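Local coordinates for VP5 (Halorubrum pleomorphic virus 6, PDB 6QGL), which is the envelope protein of a haloarchaeal pleomorphic virus and probably drives fusion of the viral membrane with that of the host cell, at residues Asp153-Asn158 against Asn196-Val201; Ser468-Thr473 against Gln480-Gln485. One frame throughout, in Å; residues are numbered along the deposited sequence.

Interaction 1 (153-158 with 196-201) and interaction 2 (468-473 with 480-485) lie on opposite sides of the chain's centre, their centres 58 Å apart and their nearest atoms about 41 Å apart. They come in series along the chain, the first closing before the second opens. Interaction 1 joins two loops beside the small antiparallel sheet of strands 166-174, 180-189, 201-204 and 209-213, whereas interaction 2 brings a late loop against the start of the C-terminal helix 480-496. Each includes acidic side chains, handled differently: the aspartate of interaction 1 is held by an arginine, while interaction 2 sets two glutamate carboxylates against each other.

Interaction 1 of 2, residues Asp153-Asn158 against Asn196-Val201; sequences DPRFGN and NAAYSV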
ATOM      1  N   ASP A 153      21.331  14.858  13.487  1.00 67.34           N
ATOM      2  CA  ASP A 153      22.623  15.023  14.153  1.00 68.07           C
ATOM      3  C   ASP A 153      22.965  13.722  14.910  1.00 69.44           C
ATOM      4  O   ASP A 153      22.825  13.654  16.135  1.00 68.57           O
ATOM      5  CB  ASP A 153      22.599  16.251  15.077  1.00 71.70           C
ATOM      6  CG  ASP A 153      23.928  16.586  15.720  1.00 84.60           C
ATOM      7  OD1 ASP A 153      24.920  15.883  15.438  1.00 85.39           O
ATOM      8  OD2 ASP A 153      23.977  17.553  16.503  1.00 92.02           O
ATOM      9  N   PRO A 154      23.416  12.676  14.180  1.00 64.64           N
ATOM     10  CA  PRO A 154      23.683  11.383  14.829  1.00 62.78           C
ATOM     11  C   PRO A 154      25.046  11.277  15.520  1.00 66.32           C
ATOM     12  O   PRO A 154      25.895  10.470  15.128  1.00 65.88           O
ATOM     13  CB  PRO A 154      23.510  10.391  13.681  1.00 63.67           C
ATOM     14  CG  PRO A 154      23.950  11.148  12.478  1.00 69.54           C
ATOM     15  CD  PRO A 154      23.620  12.592  12.718  1.00 66.46           C
ATOM     16  N   ARG A 155      25.238  12.080  16.580  1.00 62.70           N
ATOM     17  CA  ARG A 155      26.465  12.114  17.381  1.00 62.58           C
ATOM     18  C   ARG A 155      26.180  11.439  18.728  1.00 64.83           C
ATOM     19  O   ARG A 155      25.494  12.018  19.572  1.00 64.70           O
ATOM     20  CB  ARG A 155      26.949  13.565  17.548  1.00 63.75           C
ATOM     21  CG  ARG A 155      27.483  14.171  16.257  1.00 72.30           C
ATOM     22  CD  ARG A 155      28.234  15.460  16.516  1.00 84.70           C
ATOM     23  NE  ARG A 155      27.348  16.624  16.546  1.00 92.91           N
ATOM     24  CZ  ARG A 155      27.726  17.846  16.910  1.00108.02           C
ATOM     25  NH1 ARG A 155      28.973  18.073  17.305  1.00 96.55           N
ATOM     26  NH2 ARG A 155      26.856  18.846  16.897  1.00 94.17           N
ATOM     27  N   PHE A 156      26.652  10.192  18.904  1.00 59.90           N
ATOM     28  CA  PHE A 156      26.364   9.393  20.104  1.00 58.90           C
ATOM     29  C   PHE A 156      27.539   9.267  21.087  1.00 63.34           C
ATOM     30  O   PHE A 156      27.593   8.317  21.877  1.00 62.48           O
ATOM     31  CB  PHE A 156      25.827   8.011  19.695  1.00 59.01           C
ATOM     32  CG  PHE A 156      24.563   8.076  18.871  1.00 59.47           C
ATOM     33  CD1 PHE A 156      24.615   8.034  17.484  1.00 62.13           C
ATOM     34  CD2 PHE A 156      23.322   8.215  19.482  1.00 60.95           C
ATOM     35  CE1 PHE A 156      23.448   8.111  16.723  1.00 62.23           C
ATOM     36  CE2 PHE A 156      22.156   8.297  18.718  1.00 62.83           C
ATOM     37  CZ  PHE A 156      22.227   8.243  17.344  1.00 60.61           C
ATOM     38  N   GLY A 157      28.412  10.269  21.069  1.00 61.26           N
ATOM     39  CA  GLY A 157      29.618  10.357  21.882  1.00 62.42           C
ATOM     40  C   GLY A 157      29.444  10.315  23.386  1.00 67.19           C
ATOM     41  O   GLY A 157      30.342   9.836  24.071  1.00 67.21           O
ATOM     42  N   ASN A 158      28.314  10.827  23.912  1.00 64.49           N
ATOM     43  CA  ASN A 158      28.017  10.872  25.350  1.00 65.37           C
ATOM     44  C   ASN A 158      26.994   9.795  25.803  1.00 68.59           C
ATOM     45  O   ASN A 158      26.609   9.757  26.975  1.00 69.24           O
ATOM     46  CB  ASN A 158      27.584  12.291  25.764  1.00 66.83           C
ATOM     47  CG  ASN A 158      27.505  12.549  27.253  1.00 85.61           C
ATOM     48  OD1 ASN A 158      28.450  12.311  28.010  1.00 77.81           O
ATOM     49  ND2 ASN A 158      26.368  13.050  27.705  1.00 78.84           N
ATOM     50  N   ASN A 196      24.252  21.584  25.623  1.00 87.49           N
ATOM     51  CA  ASN A 196      25.216  21.248  24.577  1.00 86.09           C
ATOM     52  C   ASN A 196      24.640  21.613  23.210  1.00 88.31           C
ATOM     53  O   ASN A 196      23.431  21.489  23.001  1.00 86.28           O
ATOM     54  CB  ASN A 196      25.555  19.755  24.629  1.00 83.99           C
ATOM     55  CG  ASN A 196      26.856  19.372  23.960  1.00104.06           C
ATOM     56  OD1 ASN A 196      27.083  19.621  22.770  1.00 96.99           O
ATOM     57  ND2 ASN A 196      27.732  18.725  24.713  1.00 94.92           N
ATOM     58  N   ALA A 197      25.505  22.053  22.279  1.00 85.46           N
ATOM     59  CA  ALA A 197      25.118  22.427  20.914  1.00 84.74           C
ATOM     60  C   ALA A 197      24.659  21.206  20.109  1.00 84.43           C
ATOM     61  O   ALA A 197      23.834  21.339  19.203  1.00 83.03           O
ATOM     62  CB  ALA A 197      26.285  23.104  20.211  1.00 87.69           C
ATOM     63  N   ALA A 198      25.202  20.021  20.452  1.00 78.74           N
ATOM     64  CA  ALA A 198      24.911  18.736  19.823  1.00 75.54           C
ATOM     65  C   ALA A 198      23.570  18.142  20.262  1.00 76.91           C
ATOM     66  O   ALA A 198      23.056  17.271  19.559  1.00 74.60           O
ATOM     67  CB  ALA A 198      26.036  17.752  20.112  1.00 75.60           C
ATOM     68  N   TYR A 199      23.011  18.598  21.417  1.00 73.65           N
ATOM     69  CA  TYR A 199      21.735  18.121  21.972  1.00 71.77           C
ATOM     70  C   TYR A 199      20.677  17.959  20.891  1.00 73.76           C
ATOM     71  O   TYR A 199      20.305  18.932  20.233  1.00 74.41           O
ATOM     72  CB  TYR A 199      21.230  19.039  23.100  1.00 74.62           C
ATOM     73  CG  TYR A 199      19.995  18.536  23.824  1.00 75.00           C
ATOM     74  CD1 TYR A 199      20.059  17.424  24.660  1.00 75.81           C
ATOM     75  CD2 TYR A 199      18.782  19.212  23.732  1.00 76.05           C
ATOM     76  CE1 TYR A 199      18.938  16.979  25.360  1.00 75.71           C
ATOM     77  CE2 TYR A 199      17.655  18.779  24.433  1.00 76.04           C
ATOM     78  CZ  TYR A 199      17.737  17.658  25.242  1.00 82.23           C
ATOM     79  OH  TYR A 199      16.627  17.219  25.927  1.00 82.25           O
ATOM     80  N   SER A 200      20.258  16.708  20.667  1.00 67.67           N
ATOM     81  CA  SER A 200      19.271  16.340  19.662  1.00 65.76           C
ATOM     82  C   SER A 200      18.267  15.359  20.268  1.00 67.97           C
ATOM     83  O   SER A 200      18.646  14.268  20.706  1.00 66.61           O
ATOM     84  CB  SER A 200      19.963  15.737  18.442  1.00 68.24           C
ATOM     85  OG  SER A 200      19.045  15.420  17.410  1.00 75.13           O
ATOM     86  N   VAL A 201      16.993  15.776  20.327  1.00 64.17           N
ATOM     87  CA  VAL A 201      15.892  14.975  20.864  1.00 62.55           C
ATOM     88  C   VAL A 201      14.635  15.125  19.993  1.00 64.84           C
ATOM     89  O   VAL A 201      14.311  16.229  19.551  1.00 65.76           O
ATOM     90  CB  VAL A 201      15.627  15.230  22.382  1.00 67.74           C
ATOM     91  CG1 VAL A 201      15.209  16.671  22.655  1.00 69.58           C
ATOM     92  CG2 VAL A 201      14.600  14.253  22.958  1.00 66.23           C
TER
HETATM   93  O   HOH W   1      23.542  14.771  18.626  1.00 54.69           O
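Asp153 and Arg155 meet Ala198 through a flat ion pair laid against a methyl group. The guanidinium of Arg155 grips the carboxylate side-on: NE reaches Asp153 OD1 at 2.8 Å, on the syn lone pair, and NH2 reaches Asp153 OD2 at 3.2 Å, with both oxygens close to the guanidinium plane. A bend at chi3 (-87°) turns the arginine chain into this pose.

The nonpolar part is small. Ala198 CB sits over one face of the guanidinium, 3.5 Å from NH2 of Arg155, and Asp153 CB approaches Ser200 CB at 4.3 Å.

The contact joins two loops beside the four-stranded antiparallel sheet: one runs from helix 145-148 to strand 166-174, the other enters strand 201-204. An inverse gamma turn centred on Pro154 sits between Asp153 and Arg155, and an Asx turn shapes the second loop, Asn196 OD1 accepting from Ala198 N at 3.0 Å.

One water links the two backbones, its oxygen 2.8 Å from Asp153 O and 2.7 Å from Ala198 O, donating to both. Asp153 OD2 and Ala198 O, 3.2 Å apart, are two acceptors and do not bond; Asn214 ND2 is a further donor to OD2. Ser200 OG bonds to Asn214 O and Ser215 OG, and Arg155 O takes a direct bond from Trp192 NE1.

Interaction 2 of 2, residues Ser468-Thr473 against Gln480-Gln485; sequences SSEPQT and QDEWDQ
Glu470 and Glu482 bring their carboxylates together, an approach of like charges. OE2 of Glu482 lies 3.1 Å from OE2 of Glu470 and equally near its OE1, so one oxygen of the helix residue faces both oxygens of the loop residue. The two carboxylate planes are only 24° apart, nearly coplanar, although the side chains cross obliquely. Glu470 gets there by an extended chain with CG anti to the backbone N (chi1 -176°), which carries the carboxylate straight out from the loop toward the helix. Its OE2 also lies alongside the aliphatic part of its partner, 3.5 Å from CG of Glu482.

The second pair is Gln472 with Trp483. Their side chains cross at about a right angle, and the amide plane is turned 57° from the indole. Gln472 OE1 approaches the six-membered ring on a slant, nearest to CH2 of Trp483 at 3.7 Å, with CZ2 of Trp483 a little farther from it at 4.1 Å. The other end of the amide is committed, with NE2 bonded to Thr81 OG1, and that bond helps fix which way OE1 points.

Tyr477, just ahead of the helix, serves both helix residues: its N donates to Glu482 OE2, meeting part of that charge, its O accepts from Trp483 NE1, and the rings of Tyr477 and Trp483 meet edge-to-face. Beyond it, Trp483 rests on Ile85 and Ile88 of helix 73-92, and Gln472 touches Tyr80 and Lys84, so the loop following strand 447-454 and the first turn of the C-terminal helix 480-496 pack together against helix 73-92.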
ATOM      1  N   SER A 468     -19.443   2.885 -10.201  1.00 89.70           N
ATOM      2  CA  SER A 468     -19.512   2.884  -8.738  1.00 87.32           C
ATOM      3  C   SER A 468     -20.953   3.149  -8.282  1.00 90.19           C
ATOM      4  O   SER A 468     -21.712   3.825  -8.986  1.00 91.00           O
ATOM      5  CB  SER A 468     -18.560   3.916  -8.132  1.00 89.22           C
ATOM      6  OG  SER A 468     -19.025   5.249  -8.273  1.00 97.32           O
ATOM      7  N   SER A 469     -21.319   2.621  -7.101  1.00 84.54           N
ATOM      8  CA  SER A 469     -22.633   2.799  -6.481  1.00 83.81           C
ATOM      9  C   SER A 469     -22.789   4.231  -5.946  1.00 85.47           C
ATOM     10  O   SER A 469     -21.798   4.955  -5.824  1.00 84.18           O
ATOM     11  CB  SER A 469     -22.832   1.785  -5.357  1.00 86.45           C
ATOM     12  OG  SER A 469     -22.761   0.453  -5.839  1.00 95.70           O
ATOM     13  N   GLU A 470     -24.039   4.634  -5.643  1.00 81.59           N
ATOM     14  CA  GLU A 470     -24.403   5.956  -5.124  1.00 80.37           C
ATOM     15  C   GLU A 470     -23.647   6.278  -3.814  1.00 80.51           C
ATOM     16  O   GLU A 470     -23.826   5.554  -2.829  1.00 79.65           O
ATOM     17  CB  GLU A 470     -25.930   6.029  -4.910  1.00 82.50           C
ATOM     18  CG  GLU A 470     -26.455   7.383  -4.451  1.00 93.20           C
ATOM     19  CD  GLU A 470     -27.819   7.390  -3.777  1.00112.27           C
ATOM     20  OE1 GLU A 470     -28.196   8.452  -3.233  1.00106.56           O
ATOM     21  OE2 GLU A 470     -28.507   6.344  -3.786  1.00103.63           O
ATOM     22  N   PRO A 471     -22.791   7.338  -3.787  1.00 74.70           N
ATOM     23  CA  PRO A 471     -22.076   7.675  -2.539  1.00 72.53           C
ATOM     24  C   PRO A 471     -23.044   8.060  -1.431  1.00 73.89           C
ATOM     25  O   PRO A 471     -24.027   8.749  -1.693  1.00 73.84           O
ATOM     26  CB  PRO A 471     -21.193   8.871  -2.930  1.00 74.60           C
ATOM     27  CG  PRO A 471     -21.165   8.881  -4.409  1.00 80.44           C
ATOM     28  CD  PRO A 471     -22.464   8.296  -4.862  1.00 76.90           C
ATOM     29  N   GLN A 472     -22.773   7.592  -0.209  1.00 68.22           N
ATOM     30  CA  GLN A 472     -23.599   7.851   0.961  1.00 66.81           C
ATOM     31  C   GLN A 472     -23.373   9.239   1.541  1.00 70.33           C
ATOM     32  O   GLN A 472     -22.234   9.663   1.726  1.00 69.92           O
ATOM     33  CB  GLN A 472     -23.372   6.781   2.020  1.00 67.26           C
ATOM     34  CG  GLN A 472     -24.675   6.217   2.557  1.00 76.97           C
ATOM     35  CD  GLN A 472     -24.716   4.711   2.613  1.00 90.84           C
ATOM     36  OE1 GLN A 472     -25.774   4.110   2.799  1.00 82.73           O
ATOM     37  NE2 GLN A 472     -23.576   4.063   2.457  1.00 85.86           N
ATOM     38  N   THR A 473     -24.473   9.941   1.819  1.00 67.04           N
ATOM     39  CA  THR A 473     -24.540  11.283   2.393  1.00 66.96           C
ATOM     40  C   THR A 473     -25.377  11.253   3.678  1.00 70.26           C
ATOM     41  O   THR A 473     -25.972  10.228   4.019  1.00 69.20           O
ATOM     42  CB  THR A 473     -25.113  12.300   1.375  1.00 76.18           C
ATOM     43  OG1 THR A 473     -26.492  12.029   1.129  1.00 77.07           O
ATOM     44  CG2 THR A 473     -24.332  12.348   0.069  1.00 75.88           C
ATOM     45  N   GLN A 480     -36.047   2.007  -0.441  1.00 86.38           N
ATOM     46  CA  GLN A 480     -35.623   0.613  -0.590  1.00 87.17           C
ATOM     47  C   GLN A 480     -34.860   0.409  -1.895  1.00 91.82           C
ATOM     48  O   GLN A 480     -33.977  -0.443  -1.945  1.00 91.10           O
ATOM     49  CB  GLN A 480     -36.830  -0.336  -0.545  1.00 90.78           C
ATOM     50  CG  GLN A 480     -36.890  -1.196   0.717  1.00104.33           C
ATOM     51  CD  GLN A 480     -36.025  -2.443   0.690  1.00123.41           C
ATOM     52  OE1 GLN A 480     -35.031  -2.553  -0.040  1.00118.39           O
ATOM     53  NE2 GLN A 480     -36.382  -3.417   1.510  1.00116.58           N
ATOM     54  N   ASP A 481     -35.205   1.191  -2.943  1.00 89.63           N
ATOM     55  CA  ASP A 481     -34.581   1.146  -4.268  1.00 90.64           C
ATOM     56  C   ASP A 481     -33.101   1.517  -4.227  1.00 91.98           C
ATOM     57  O   ASP A 481     -32.304   0.890  -4.926  1.00 91.90           O
ATOM     58  CB  ASP A 481     -35.336   2.041  -5.262  1.00 94.33           C
ATOM     59  CG  ASP A 481     -36.701   1.507  -5.655  1.00109.41           C
ATOM     60  OD1 ASP A 481     -36.761   0.404  -6.242  1.00112.77           O
ATOM     61  OD2 ASP A 481     -37.706   2.200  -5.390  1.00115.36           O
ATOM     62  N   GLU A 482     -32.737   2.521  -3.397  1.00 86.19           N
ATOM     63  CA  GLU A 482     -31.357   2.980  -3.195  1.00 83.97           C
ATOM     64  C   GLU A 482     -30.524   1.843  -2.597  1.00 87.30           C
ATOM     65  O   GLU A 482     -29.391   1.611  -3.027  1.00 86.55           O
ATOM     66  CB  GLU A 482     -31.318   4.207  -2.265  1.00 83.51           C
ATOM     67  CG  GLU A 482     -31.798   5.497  -2.907  1.00 93.33           C
ATOM     68  CD  GLU A 482     -31.759   6.697  -1.981  1.00109.60           C
ATOM     69  OE1 GLU A 482     -32.826   7.074  -1.447  1.00100.64           O
ATOM     70  OE2 GLU A 482     -30.656   7.257  -1.785  1.00101.49           O
ATOM     71  N   TRP A 483     -31.114   1.121  -1.626  1.00 84.01           N
ATOM     72  CA  TRP A 483     -30.521  -0.015  -0.931  1.00 83.72           C
ATOM     73  C   TRP A 483     -30.441  -1.256  -1.817  1.00 90.24           C
ATOM     74  O   TRP A 483     -29.432  -1.962  -1.773  1.00 89.58           O
ATOM     75  CB  TRP A 483     -31.304  -0.321   0.348  1.00 82.24           C
ATOM     76  CG  TRP A 483     -31.002   0.606   1.487  1.00 81.17           C
ATOM     77  CD1 TRP A 483     -31.818   1.574   1.995  1.00 83.46           C
ATOM     78  CD2 TRP A 483     -29.799   0.643   2.268  1.00 79.69           C
ATOM     79  NE1 TRP A 483     -31.197   2.214   3.044  1.00 81.27           N
ATOM     80  CE2 TRP A 483     -29.956   1.663   3.232  1.00 82.26           C
ATOM     81  CE3 TRP A 483     -28.591  -0.081   2.237  1.00 80.74           C
ATOM     82  CZ2 TRP A 483     -28.952   1.978   4.158  1.00 80.41           C
ATOM     83  CZ3 TRP A 483     -27.602   0.227   3.158  1.00 81.02           C
ATOM     84  CH2 TRP A 483     -27.784   1.247   4.103  1.00 80.56           C
ATOM     85  N   ASP A 484     -31.502  -1.527  -2.612  1.00 89.54           N
ATOM     86  CA  ASP A 484     -31.568  -2.661  -3.543  1.00 91.77           C
ATOM     87  C   ASP A 484     -30.490  -2.526  -4.617  1.00 96.38           C
ATOM     88  O   ASP A 484     -29.840  -3.517  -4.951  1.00 96.61           O
ATOM     89  CB  ASP A 484     -32.964  -2.770  -4.190  1.00 95.94           C
ATOM     90  CG  ASP A 484     -34.060  -3.358  -3.315  1.00105.18           C
ATOM     91  OD1 ASP A 484     -33.730  -3.975  -2.277  1.00104.65           O
ATOM     92  OD2 ASP A 484     -35.247  -3.221  -3.682  1.00111.92           O
ATOM     93  N   GLN A 485     -30.284  -1.289  -5.124  1.00 92.76           N
ATOM     94  CA  GLN A 485     -29.268  -0.958  -6.123  1.00 92.58           C
ATOM     95  C   GLN A 485     -27.863  -1.160  -5.564  1.00 94.97           C
ATOM     96  O   GLN A 485     -27.003  -1.641  -6.292  1.00 94.98           O
ATOM     97  CB  GLN A 485     -29.436   0.480  -6.633  1.00 93.73           C
ATOM     98  CG  GLN A 485     -30.453   0.613  -7.766  1.00112.46           C
ATOM     99  CD  GLN A 485     -30.662   2.030  -8.265  1.00133.21           C
ATOM    100  OE1 GLN A 485     -31.570   2.294  -9.060  1.00132.02           O
ATOM    101  NE2 GLN A 485     -29.842   2.980  -7.825  1.00122.93           N
TER